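Local coordinates for protein ADP-dependent L-serine kinase SerK (Thermococcus kodakarensis KOD1, PDB 5X0J) that transfers a phosphate from ADP to free L-serine with the help of magnesium, giving O-phospho-L-serine and AMP for cysteine biosynthesis, at residues G2-V6 with L176-G180; E131-E135 with K182-R186; I199-P203 with Y218-T223. The protein carries 1 engineered substitution. Where two conformers were deposited one is given. Residue numbers count along the deposited sequence, not the author numbering.

Contact 1: G2-V6 with L176-G180; sequences GVEKV and LIYYG
A chain end without regular structure of its own can borrow order from a strand edge. Here Val3 is locally kinked (phi/psi -83/-13°), Glu4 and Lys5 are extended, and they run parallel to strand 176-179 in the register Val3-Ile177, Glu4-Tyr178 and Lys5-Tyr179, with CA atoms 5.1, 4.6 and 5.3 Å apart. Along the strand, Leu176 comes first, its O 4.1 Å from Val3 CB. Ile177 CA makes a CA-H...O contact of 3.3 Å to Val3 O, and Ile177 CG2 lies 4.2 Å from Lys5 CB. Tyr178 carries the single bridge: its N donates to Val3 O (2.9 Å) and its O accepts from Lys5 N (2.8 Å), both nearly straight. The Tyr178 ring (chi1 m) meets Val3, Tyr178 CD1 to Val3 CG2 3.8 Å. The CA-to-CB bond of Glu4 points away overall, although Glu4 CG lies 4.2 Å from Tyr178 CB; Glu4 OE2 forms a salt bridge with Lys221. The Tyr179 ring, also chi1 m, receives Lys5 (chi1 t, chi2 p) over one face, a CH-pi contact with CB 4.0 Å from the centroid; Lys5 NZ forms a salt bridge with Asp188, Tyr179 OH a hydrogen bond to the same carboxylate. At Gly180 a water accepts from Gly180 N (2.9 Å) and donates to Lys5 O (2.8 Å). The arrangement is an isolated parallel bridge added to an antiparallel sheet, whose strand 98-107 pairs with Tyr179, with Glu4 among the phosphoserine-pocket residues.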
ATOM      1  N   GLY A   2      -5.421  -1.612 -10.691  1.00 19.02           N
ATOM      2  CA  GLY A   2      -4.333  -2.013  -9.747  1.00 18.12           C
ATOM      3  C   GLY A   2      -4.851  -2.943  -8.678  1.00 17.31           C
ATOM      4  O   GLY A   2      -5.957  -3.477  -8.797  1.00 17.83           O
ATOM      5  N   VAL A   3      -4.065  -3.116  -7.624  1.00 16.07           N
ATOM      6  CA  VAL A   3      -4.382  -4.075  -6.562  1.00 15.43           C
ATOM      7  C   VAL A   3      -5.348  -3.546  -5.512  1.00 14.75           C
ATOM      8  O   VAL A   3      -5.842  -4.335  -4.719  1.00 14.42           O
ATOM      9  CB  VAL A   3      -3.112  -4.628  -5.852  1.00 15.45           C
ATOM     10  CG1 VAL A   3      -2.148  -5.229  -6.872  1.00 16.15           C
ATOM     11  CG2 VAL A   3      -2.426  -3.575  -4.987  1.00 15.22           C
ATOM     12  N   GLU A   4      -5.613  -2.250  -5.472  1.00 14.34           N
ATOM     13  CA  GLU A   4      -6.455  -1.685  -4.409  1.00 14.27           C
ATOM     14  C   GLU A   4      -7.935  -1.688  -4.775  1.00 14.67           C
ATOM     15  O   GLU A   4      -8.312  -1.413  -5.918  1.00 14.95           O
ATOM     16  CB  GLU A   4      -6.019  -0.259  -4.076  1.00 14.06           C
ATOM     17  CG  GLU A   4      -4.645  -0.192  -3.422  1.00 14.14           C
ATOM     18  CD  GLU A   4      -3.904   1.118  -3.656  1.00 14.44           C
ATOM     19  OE1 GLU A   4      -4.096   1.764  -4.706  1.00 15.36           O
ATOM     20  OE2 GLU A   4      -3.073   1.448  -2.803  1.00 14.59           O
ATOM     21  N   LYS A   5      -8.770  -2.015  -3.794  1.00 15.16           N
ATOM     22  CA  LYS A   5     -10.220  -1.886  -3.927  1.00 16.07           C
ATOM     23  C   LYS A   5     -10.569  -0.415  -4.078  1.00 16.29           C
ATOM     24  O   LYS A   5     -10.086   0.416  -3.308  1.00 15.44           O
ATOM     25  CB  LYS A   5     -10.887  -2.433  -2.666  1.00 16.63           C
ATOM     26  CG  LYS A   5     -12.408  -2.338  -2.604  1.00 17.53           C
ATOM     27  CD  LYS A   5     -13.082  -3.307  -3.544  1.00 18.60           C
ATOM     28  CE  LYS A   5     -14.589  -3.150  -3.476  1.00 19.85           C
ATOM     29  NZ  LYS A   5     -15.270  -4.252  -4.185  1.00 21.18           N
ATOM     30  N   VAL A   6     -11.405  -0.089  -5.061  1.00 17.43           N
ATOM     31  CA  VAL A   6     -11.874   1.284  -5.244  0.50 17.84           C
ATOM     32  C   VAL A   6     -12.750   1.665  -4.044  1.00 18.14           C
ATOM     33  O   VAL A   6     -13.557   0.836  -3.591  1.00 18.42           O
ATOM     34  CB  VAL A   6     -12.666   1.421  -6.568  0.50 18.60           C
ATOM     35  CG1 VAL A   6     -13.335   2.784  -6.700  0.50 18.83           C
ATOM     36  CG2 VAL A   6     -11.749   1.191  -7.759  0.50 18.88           C
ATOM     37  N   LEU A 176      -4.871 -11.224  -5.059  1.00 15.52           N
ATOM     38  CA  LEU A 176      -4.458 -10.342  -3.966  1.00 15.29           C
ATOM     39  C   LEU A 176      -5.074  -8.964  -4.178  1.00 15.15           C
ATOM     40  O   LEU A 176      -4.855  -8.333  -5.219  1.00 15.57           O
ATOM     41  CB  LEU A 176      -2.934 -10.240  -3.920  1.00 15.08           C
ATOM     42  CG  LEU A 176      -2.294  -9.295  -2.898  1.00 14.83           C
ATOM     43  CD1 LEU A 176      -2.698  -9.632  -1.473  1.00 14.68           C
ATOM     44  CD2 LEU A 176      -0.781  -9.345  -3.055  1.00 14.86           C
ATOM     45  N   ILE A 177      -5.852  -8.512  -3.193  1.00 14.75           N
ATOM     46  CA  ILE A 177      -6.531  -7.217  -3.237  1.00 14.79           C
ATOM     47  C   ILE A 177      -6.272  -6.508  -1.916  1.00 14.12           C
ATOM     48  O   ILE A 177      -6.296  -7.149  -0.863  1.00 14.73           O
ATOM     49  CB  ILE A 177      -8.062  -7.373  -3.417  1.00 15.41           C
ATOM     50  CG1 ILE A 177      -8.383  -8.225  -4.655  1.00 16.02           C
ATOM     51  CG2 ILE A 177      -8.747  -6.009  -3.493  1.00 15.28           C
ATOM     52  CD1 ILE A 177      -9.841  -8.619  -4.801  1.00 16.85           C
ATOM     53  N   TYR A 178      -6.046  -5.198  -1.962  1.00 13.28           N
ATOM     54  CA  TYR A 178      -5.842  -4.404  -0.757  1.00 12.69           C
ATOM     55  C   TYR A 178      -7.068  -3.520  -0.509  1.00 12.67           C
ATOM     56  O   TYR A 178      -7.499  -2.791  -1.405  1.00 12.77           O
ATOM     57  CB  TYR A 178      -4.572  -3.559  -0.886  1.00 12.43           C
ATOM     58  CG  TYR A 178      -3.311  -4.338  -0.591  1.00 12.29           C
ATOM     59  CD1 TYR A 178      -2.727  -5.160  -1.556  1.00 12.34           C
ATOM     60  CD2 TYR A 178      -2.711  -4.253   0.652  1.00 12.05           C
ATOM     61  CE1 TYR A 178      -1.569  -5.880  -1.279  1.00 12.38           C
ATOM     62  CE2 TYR A 178      -1.547  -4.958   0.946  1.00 12.01           C
ATOM     63  CZ  TYR A 178      -0.978  -5.770  -0.025  1.00 12.20           C
ATOM     64  OH  TYR A 178       0.182  -6.471   0.263  1.00 12.18           O
ATOM     65  N   TYR A 179      -7.620  -3.593   0.705  1.00 12.61           N
ATOM     66  CA  TYR A 179      -8.812  -2.823   1.085  1.00 12.79           C
ATOM     67  C   TYR A 179      -8.479  -1.682   2.012  1.00 12.43           C
ATOM     68  O   TYR A 179      -7.767  -1.877   2.977  1.00 12.32           O
ATOM     69  CB  TYR A 179      -9.829  -3.728   1.799  1.00 13.19           C
ATOM     70  CG  TYR A 179     -10.588  -4.628   0.862  1.00 13.81           C
ATOM     71  CD1 TYR A 179     -10.012  -5.793   0.369  1.00 14.10           C
ATOM     72  CD2 TYR A 179     -11.878  -4.303   0.444  1.00 14.21           C
ATOM     73  CE1 TYR A 179     -10.702  -6.611  -0.517  1.00 14.68           C
ATOM     74  CE2 TYR A 179     -12.580  -5.120  -0.426  1.00 14.81           C
ATOM     75  CZ  TYR A 179     -11.992  -6.275  -0.901  1.00 14.96           C
ATOM     76  OH  TYR A 179     -12.681  -7.076  -1.787  1.00 16.38           O
ATOM     77  N   GLY A 180      -9.022  -0.498   1.737  1.00 12.47           N
ATOM     78  CA  GLY A 180      -8.908   0.619   2.657  1.00 12.50           C
ATOM     79  C   GLY A 180      -9.693   0.465   3.949  1.00 12.65           C
ATOM     80  O   GLY A 180      -9.274   0.948   4.993  1.00 12.59           O
TER
HETATM   81  O   HOH W   1     -10.468   0.610  -0.549  1.00 14.00           O

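Contact 2: E131-E135 with K182-R186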
ATOM      1  N   GLU A 131      -8.427 -10.361  15.800  1.00 13.87           N
ATOM      2  CA  GLU A 131      -8.751  -9.082  15.170  1.00 14.29           C
ATOM      3  C   GLU A 131      -8.502  -7.908  16.101  1.00 14.57           C
ATOM      4  O   GLU A 131      -7.853  -6.933  15.697  1.00 13.94           O
ATOM      5  CB  GLU A 131     -10.197  -9.060  14.688  1.00 14.96           C
ATOM      6  CG  GLU A 131     -10.566  -7.776  13.962  1.00 15.56           C
ATOM      7  CD  GLU A 131     -11.803  -7.887  13.114  1.00 16.21           C
ATOM      8  OE1 GLU A 131     -12.356  -8.988  12.958  1.00 16.94           O
ATOM      9  OE2 GLU A 131     -12.245  -6.846  12.590  1.00 16.98           O
ATOM     10  N   GLU A 132      -9.002  -7.997  17.337  1.00 15.35           N
ATOM     11  CA  GLU A 132      -8.799  -6.903  18.288  1.00 16.13           C
ATOM     12  C   GLU A 132      -7.349  -6.796  18.749  1.00 15.10           C
ATOM     13  O   GLU A 132      -6.841  -5.686  18.913  1.00 14.97           O
ATOM     14  CB  GLU A 132      -9.801  -6.951  19.452  1.00 17.88           C
ATOM     15  CG  GLU A 132     -11.205  -6.480  19.057  1.00 19.47           C
ATOM     16  CD  GLU A 132     -11.228  -5.132  18.326  1.00 20.82           C
ATOM     17  OE1 GLU A 132     -10.566  -4.172  18.779  1.00 22.61           O
ATOM     18  OE2 GLU A 132     -11.905  -5.015  17.285  1.00 22.49           O
ATOM     19  N   LYS A 133      -6.654  -7.926  18.886  1.00 14.16           N
ATOM     20  CA  LYS A 133      -5.215  -7.882  19.144  1.00 13.91           C
ATOM     21  C   LYS A 133      -4.474  -7.122  18.039  1.00 13.60           C
ATOM     22  O   LYS A 133      -3.589  -6.298  18.320  1.00 13.52           O
ATOM     23  CB  LYS A 133      -4.636  -9.294  19.299  1.00 13.61           C
ATOM     24  CG  LYS A 133      -5.070 -10.015  20.572  1.00 13.71           C
ATOM     25  CD  LYS A 133      -4.588 -11.441  20.565  1.00 13.41           C
ATOM     26  CE  LYS A 133      -5.145 -12.193  21.759  1.00 13.53           C
ATOM     27  NZ  LYS A 133      -4.521 -13.536  21.820  1.00 13.54           N
ATOM     28  N   ALA A 134      -4.847  -7.384  16.786  1.00 13.35           N
ATOM     29  CA  ALA A 134      -4.212  -6.709  15.648  1.00 13.33           C
ATOM     30  C   ALA A 134      -4.538  -5.224  15.647  1.00 13.54           C
ATOM     31  O   ALA A 134      -3.636  -4.406  15.416  1.00 13.47           O
ATOM     32  CB  ALA A 134      -4.648  -7.342  14.343  1.00 13.16           C
ATOM     33  N   GLU A 135      -5.787  -4.865  15.926  1.00 13.79           N
ATOM     34  CA  GLU A 135      -6.166  -3.450  15.996  1.00 14.36           C
ATOM     35  C   GLU A 135      -5.400  -2.699  17.086  1.00 14.78           C
ATOM     36  O   GLU A 135      -5.118  -1.506  16.931  1.00 15.21           O
ATOM     37  CB  GLU A 135      -7.681  -3.272  16.177  1.00 14.63           C
ATOM     38  CG  GLU A 135      -8.520  -3.727  14.985  1.00 14.61           C
ATOM     39  CD  GLU A 135      -8.489  -2.801  13.781  1.00 14.93           C
ATOM     40  OE1 GLU A 135      -7.621  -1.916  13.694  1.00 15.01           O
ATOM     41  OE2 GLU A 135      -9.326  -2.997  12.887  1.00 15.25           O
ATOM     42  N   LYS A 182     -11.831  -2.368   6.443  1.00 13.57           N
ATOM     43  CA  LYS A 182     -12.078  -3.779   6.716  1.00 13.93           C
ATOM     44  C   LYS A 182     -13.549  -4.155   6.553  1.00 14.23           C
ATOM     45  O   LYS A 182     -13.866  -5.284   6.196  1.00 14.16           O
ATOM     46  CB  LYS A 182     -11.560  -4.194   8.098  1.00 14.11           C
ATOM     47  CG  LYS A 182     -12.324  -3.658   9.294  1.00 14.41           C
ATOM     48  CD  LYS A 182     -11.665  -4.128  10.574  1.00 14.74           C
ATOM     49  CE  LYS A 182     -12.452  -3.676  11.786  1.00 14.97           C
ATOM     50  NZ  LYS A 182     -11.836  -4.166  13.048  1.00 15.26           N
ATOM     51  N   GLU A 183     -14.441  -3.212   6.817  1.00 14.82           N
ATOM     52  CA  GLU A 183     -15.871  -3.478   6.612  1.00 15.55           C
ATOM     53  C   GLU A 183     -16.205  -3.725   5.133  1.00 15.49           C
ATOM     54  O   GLU A 183     -17.098  -4.516   4.836  1.00 15.68           O
ATOM     55  CB  GLU A 183     -16.755  -2.388   7.215  1.00 16.26           C
ATOM     56  CG  GLU A 183     -16.487  -0.987   6.724  1.00 16.88           C
ATOM     57  CD  GLU A 183     -15.520  -0.204   7.597  1.00 17.32           C
ATOM     58  OE1 GLU A 183     -14.521  -0.753   8.122  1.00 16.91           O
ATOM     59  OE2 GLU A 183     -15.744   0.995   7.744  1.00 18.37           O
ATOM     60  N   ASP A 184     -15.482  -3.083   4.210  1.00 15.19           N
ATOM     61  CA  ASP A 184     -15.659  -3.379   2.785  1.00 15.45           C
ATOM     62  C   ASP A 184     -15.171  -4.784   2.446  1.00 15.62           C
ATOM     63  O   ASP A 184     -15.783  -5.481   1.637  1.00 15.64           O
ATOM     64  CB  ASP A 184     -14.930  -2.368   1.899  1.00 15.34           C
ATOM     65  CG  ASP A 184     -15.527  -0.973   1.958  1.00 15.58           C
ATOM     66  OD1 ASP A 184     -16.577  -0.749   2.583  1.00 16.26           O
ATOM     67  OD2 ASP A 184     -14.926  -0.079   1.343  1.00 15.41           O
ATOM     68  N   ALA A 185     -14.059  -5.188   3.058  1.00 15.61           N
ATOM     69  CA  ALA A 185     -13.549  -6.550   2.902  1.00 16.02           C
ATOM     70  C   ALA A 185     -14.590  -7.556   3.396  1.00 16.69           C
ATOM     71  O   ALA A 185     -14.862  -8.540   2.712  1.00 16.90           O
ATOM     72  CB  ALA A 185     -12.231  -6.726   3.639  1.00 15.81           C
ATOM     73  N   ARG A 186     -15.168  -7.300   4.572  1.00 17.30           N
ATOM     74  CA  ARG A 186     -16.224  -8.169   5.120  1.00 18.20           C
ATOM     75  C   ARG A 186     -17.448  -8.237   4.193  1.00 18.80           C
ATOM     76  O   ARG A 186     -17.997  -9.314   3.973  1.00 18.62           O
ATOM     77  CB  ARG A 186     -16.654  -7.703   6.510  1.00 18.75           C
ATOM     78  CG  ARG A 186     -15.624  -7.895   7.617  1.00 19.55           C
ATOM     79  CD  ARG A 186     -15.459  -9.350   8.011  1.00 20.40           C
ATOM     80  NE  ARG A 186     -14.709  -9.503   9.261  1.00 21.01           N
ATOM     81  CZ  ARG A 186     -14.367 -10.676   9.802  1.00 21.52           C
ATOM     82  NH1 ARG A 186     -14.691 -11.829   9.208  1.00 22.01           N
ATOM     83  NH2 ARG A 186     -13.689 -10.698  10.947  1.00 21.60           N
TER
HETATM   84  O   HOH W   2     -14.351  -7.220  10.811  1.00 26.93           O
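A salt-bridge network can join two helices whose backbones never meet. The axes of segments 131-135 and 182-186 stay 15.1 Å apart and run nearly antiparallel at 154°, and long charged side chains span the gap. Each helix offers residues four apart, hence on one side: Glu131 and Glu135 face Lys182 and Arg186. Lys182 is extended from chi2 to chi4, and its NZ forms salt bridges with Glu131 OE2 (2.7 Å) and Glu135 OE2 (2.8 Å). The other oxygen of Glu131, OE1, takes a hydrogen bond from Arg186 NH2 (3.0 Å) at the edge of the guanidinium, part of a third salt bridge, so one carboxylate serves both cations. A water closes the ring, donating to Glu131 OE2 and accepting from Arg186 NE, each at 2.8 Å. Glu132 OE2 adds only a nearby charge, 4.3 Å from Lys182 NZ. Beneath this solvent-facing layer lies the antiparallel sheet: Ala134 packs on Ala142 and Arg186 on Val144 of strand 141-144, Ala185 on Val197, and both Glu135 and Lys182 on Ile199.

Contact 3: I199-P203 with Y218-T223; sequences IRKAP and YSPKTT. With SEP (phosphoserine), chain C.
A lysine with left-handed backbone angles (phi/psi 62/25°) marks this contact: Lys221 holds the third position of a type II turn from Ser219 to Thr222, where glycine or asparagine is the commoner occupant. Pro220 precedes it at -57/144°, and Thr222 OG1 (chi1 m) donates to Ser219 O at 2.7 Å, while the backbone closure from Thr222 N to Ser219 O is weak (3.5 Å). The loop 199-203 approaches in extended conformation, and Arg200 (chi1 p, then t, t) points its guanidinium into the turn. Arg200 NH1 donates to Ser219 OG and Arg200 NH2 to Pro220 O, each at 3.0 Å, both acceptors near the guanidinium plane, whereas Thr222 CA lies over one face; NH2 is also hydrogen-bonded to Trp102 O. Farther along, Pro203 makes the apolar part of the contact, its CA 6.6 Å from that of Thr223. Pro203 CG lies 3.8 Å from CG2 of Thr222 and likewise 3.8 Å from CG2 of Thr223, and Pro203 CB is 3.6 Å from Tyr218 OH. From this turn the side chain of Lys221 leads away from the 199-203 loop and toward phosphoserine, NZ donating to O1P at 2.9 Å and weakly to O2P at 3.3 Å; the same nitrogen also forms salt bridges with Glu36 and Glu4. Thr223 OG1 (chi1 p) takes the ligand amino group, N to OG1 2.9 Å, and is hydrogen-bonded to His29, while Thr223 N is hydrogen-bonded to the engineered Gln30. The buried turn thus forms one wall of the phosphoserine site, binding phosphate and amino group from residues two apart.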
ATOM      1  N   ILE A 199      -5.839  -8.068   9.022  1.00 12.70           N
ATOM      2  CA  ILE A 199      -6.057  -6.828   9.772  1.00 12.76           C
ATOM      3  C   ILE A 199      -4.779  -6.431  10.501  1.00 12.65           C
ATOM      4  O   ILE A 199      -4.119  -7.271  11.123  1.00 12.32           O
ATOM      5  CB  ILE A 199      -7.193  -6.993  10.806  1.00 13.17           C
ATOM      6  CG1 ILE A 199      -8.497  -7.471  10.142  1.00 13.52           C
ATOM      7  CG2 ILE A 199      -7.401  -5.714  11.618  1.00 13.08           C
ATOM      8  CD1 ILE A 199      -9.072  -6.561   9.082  1.00 13.60           C
ATOM      9  N   ARG A 200      -4.426  -5.150  10.430  1.00 12.54           N
ATOM     10  CA  ARG A 200      -3.286  -4.584  11.152  1.00 12.84           C
ATOM     11  C   ARG A 200      -3.634  -3.193  11.644  1.00 13.03           C
ATOM     12  O   ARG A 200      -4.457  -2.508  11.035  1.00 12.93           O
ATOM     13  CB  ARG A 200      -2.058  -4.495  10.246  1.00 12.82           C
ATOM     14  CG  ARG A 200      -2.327  -3.808   8.911  1.00 12.71           C
ATOM     15  CD  ARG A 200      -1.018  -3.470   8.223  1.00 12.69           C
ATOM     16  NE  ARG A 200      -1.204  -3.238   6.794  1.00 12.57           N
ATOM     17  CZ  ARG A 200      -0.253  -3.377   5.872  1.00 12.76           C
ATOM     18  NH1 ARG A 200       0.983  -3.741   6.216  1.00 12.99           N
ATOM     19  NH2 ARG A 200      -0.551  -3.177   4.592  1.00 12.63           N
ATOM     20  N   LYS A 201      -3.007  -2.784  12.737  0.70 13.52           N
ATOM     21  CA  LYS A 201      -3.085  -1.408  13.225  0.70 14.00           C
ATOM     22  C   LYS A 201      -2.424  -0.501  12.197  0.70 14.17           C
ATOM     23  O   LYS A 201      -1.443  -0.889  11.563  0.70 14.32           O
ATOM     24  CB  LYS A 201      -2.380  -1.278  14.581  0.70 14.43           C
ATOM     25  CG  LYS A 201      -2.499   0.086  15.254  0.70 14.97           C
ATOM     26  CD  LYS A 201      -1.644   0.163  16.514  0.70 15.59           C
ATOM     27  CE  LYS A 201      -1.818   1.496  17.236  0.70 16.06           C
ATOM     28  NZ  LYS A 201      -1.450   2.673  16.403  0.70 16.46           N
ATOM     29  N   ALA A 202      -2.973   0.695  12.025  1.00 14.26           N
ATOM     30  CA  ALA A 202      -2.376   1.676  11.130  1.00 14.56           C
ATOM     31  C   ALA A 202      -1.172   2.333  11.797  1.00 15.04           C
ATOM     32  O   ALA A 202      -1.132   2.485  13.015  1.00 15.08           O
ATOM     33  CB  ALA A 202      -3.392   2.738  10.784  1.00 14.56           C
ATOM     34  N   PRO A 203      -0.198   2.777  10.993  1.00 15.80           N
ATOM     35  CA  PRO A 203       0.896   3.567  11.521  1.00 16.08           C
ATOM     36  C   PRO A 203       0.408   4.980  11.828  1.00 16.26           C
ATOM     37  O   PRO A 203      -0.669   5.365  11.356  1.00 16.07           O
ATOM     38  CB  PRO A 203       1.873   3.610  10.346  1.00 16.32           C
ATOM     39  CG  PRO A 203       0.994   3.608   9.163  1.00 16.26           C
ATOM     40  CD  PRO A 203      -0.175   2.733   9.521  1.00 15.86           C
ATOM     41  N   TYR A 218       8.487   0.061   5.601  1.00 14.88           N
ATOM     42  CA  TYR A 218       7.399  -0.815   6.038  1.00 14.39           C
ATOM     43  C   TYR A 218       7.110  -1.886   4.978  1.00 13.59           C
ATOM     44  O   TYR A 218       7.592  -1.816   3.843  1.00 13.32           O
ATOM     45  CB  TYR A 218       6.109  -0.017   6.196  1.00 14.52           C
ATOM     46  CG  TYR A 218       6.001   0.947   7.340  1.00 15.42           C
ATOM     47  CD1 TYR A 218       5.853   0.499   8.643  1.00 15.65           C
ATOM     48  CD2 TYR A 218       5.950   2.312   7.113  1.00 15.89           C
ATOM     49  CE1 TYR A 218       5.697   1.390   9.699  1.00 16.09           C
ATOM     50  CE2 TYR A 218       5.789   3.209   8.152  1.00 16.42           C
ATOM     51  CZ  TYR A 218       5.663   2.747   9.445  1.00 16.46           C
ATOM     52  OH  TYR A 218       5.496   3.654  10.463  1.00 16.99           O
ATOM     53  N   SER A 219       6.281  -2.859   5.339  1.00 12.98           N
ATOM     54  CA  SER A 219       5.734  -3.784   4.356  1.00 12.58           C
ATOM     55  C   SER A 219       4.803  -3.010   3.393  1.00 12.20           C
ATOM     56  O   SER A 219       4.392  -1.881   3.695  1.00 12.44           O
ATOM     57  CB  SER A 219       5.002  -4.940   5.062  1.00 12.37           C
ATOM     58  OG  SER A 219       3.764  -4.519   5.602  1.00 12.36           O
ATOM     59  N   PRO A 220       4.480  -3.606   2.231  1.00 11.74           N
ATOM     60  CA  PRO A 220       3.693  -2.858   1.243  1.00 11.65           C
ATOM     61  C   PRO A 220       2.359  -2.356   1.777  1.00 11.49           C
ATOM     62  O   PRO A 220       1.698  -3.025   2.591  1.00 11.64           O
ATOM     63  CB  PRO A 220       3.499  -3.865   0.105  1.00 11.65           C
ATOM     64  CG  PRO A 220       4.599  -4.844   0.266  1.00 11.86           C
ATOM     65  CD  PRO A 220       4.800  -4.956   1.744  1.00 11.92           C
ATOM     66  N   LYS A 221       1.973  -1.169   1.312  1.00 11.49           N
ATOM     67  CA  LYS A 221       0.643  -0.601   1.544  1.00 11.38           C
ATOM     68  C   LYS A 221       0.329  -0.363   3.025  1.00 11.33           C
ATOM     69  O   LYS A 221      -0.826  -0.325   3.434  1.00 11.42           O
ATOM     70  CB  LYS A 221      -0.428  -1.482   0.882  1.00 11.38           C
ATOM     71  CG  LYS A 221      -0.226  -1.725  -0.608  1.00 11.66           C
ATOM     72  CD  LYS A 221      -0.336  -0.440  -1.409  1.00 11.78           C
ATOM     73  CE  LYS A 221      -0.375  -0.745  -2.886  1.00 11.95           C
ATOM     74  NZ  LYS A 221      -0.539   0.497  -3.701  1.00 12.17           N
ATOM     75  N   THR A 222       1.365  -0.198   3.837  1.00 11.43           N
ATOM     76  CA  THR A 222       1.177   0.071   5.254  1.00 11.42           C
ATOM     77  C   THR A 222       0.431   1.383   5.486  1.00 11.42           C
ATOM     78  O   THR A 222      -0.500   1.426   6.291  1.00 11.54           O
ATOM     79  CB  THR A 222       2.528   0.032   5.991  1.00 11.67           C
ATOM     80  OG1 THR A 222       3.007  -1.316   5.989  1.00 11.97           O
ATOM     81  CG2 THR A 222       2.417   0.550   7.421  1.00 11.92           C
ATOM     82  N   THR A 223       0.817   2.438   4.777  1.00 11.43           N
ATOM     83  CA  THR A 223       0.153   3.725   4.916  1.00 11.48           C
ATOM     84  C   THR A 223      -0.947   3.912   3.871  1.00 11.39           C
ATOM     85  O   THR A 223      -0.774   3.578   2.704  1.00 11.47           O
ATOM     86  CB  THR A 223       1.137   4.885   4.753  1.00 11.60           C
ATOM     87  OG1 THR A 223       1.745   4.809   3.463  1.00 11.65           O
ATOM     88  CG2 THR A 223       2.218   4.846   5.812  1.00 11.76           C
TER
HETATM   89  N   SEP C 302       1.357   5.168   0.657  1.00 10.24           N
HETATM   90  CA  SEP C 302       0.177   4.851  -0.205  1.00 10.39           C
HETATM   91  CB  SEP C 302       0.029   3.333  -0.311  1.00 10.55           C
HETATM   92  OG  SEP C 302       1.230   2.785  -0.852  1.00 10.50           O
HETATM   93  C   SEP C 302      -1.059   5.525   0.329  1.00 10.21           C
HETATM   94  O   SEP C 302      -2.187   5.132  -0.030  1.00 10.48           O
HETATM   95  OXT SEP C 302      -0.972   6.477   1.127  1.00 10.27           O
HETATM   96  P   SEP C 302       1.636   3.031  -2.404  1.00 10.76           P
HETATM   97  O1P SEP C 302       0.317   3.210  -3.141  1.00 10.39           O
HETATM   98  O2P SEP C 302       2.357   1.763  -2.735  1.00 10.95           O
HETATM   99  O3P SEP C 302       2.522   4.250  -2.391  1.00 10.77           O

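These three contacts are an example of long-range contacts that interlock along one chain. Contact 1 opens at the N terminus and closes 169 intervening residues later on strand 175-179. Contact 2 opens within that span and closes on helix 182-190, just after contact 1 has closed, so the two cross; Tyr179 packing against Ala185 joins them. Contact 3 follows in series, a short loop around helix 205-213. It meets contact 2 where Ala134 and Glu135 pack on Ile199 and Lys201, and contact 1 where Glu4 pairs with Lys221 and Tyr178 packs on it. Together they tie the N-terminal segment, the antiparallel sheet with two of its helices, and the phosphoserine-binding turn.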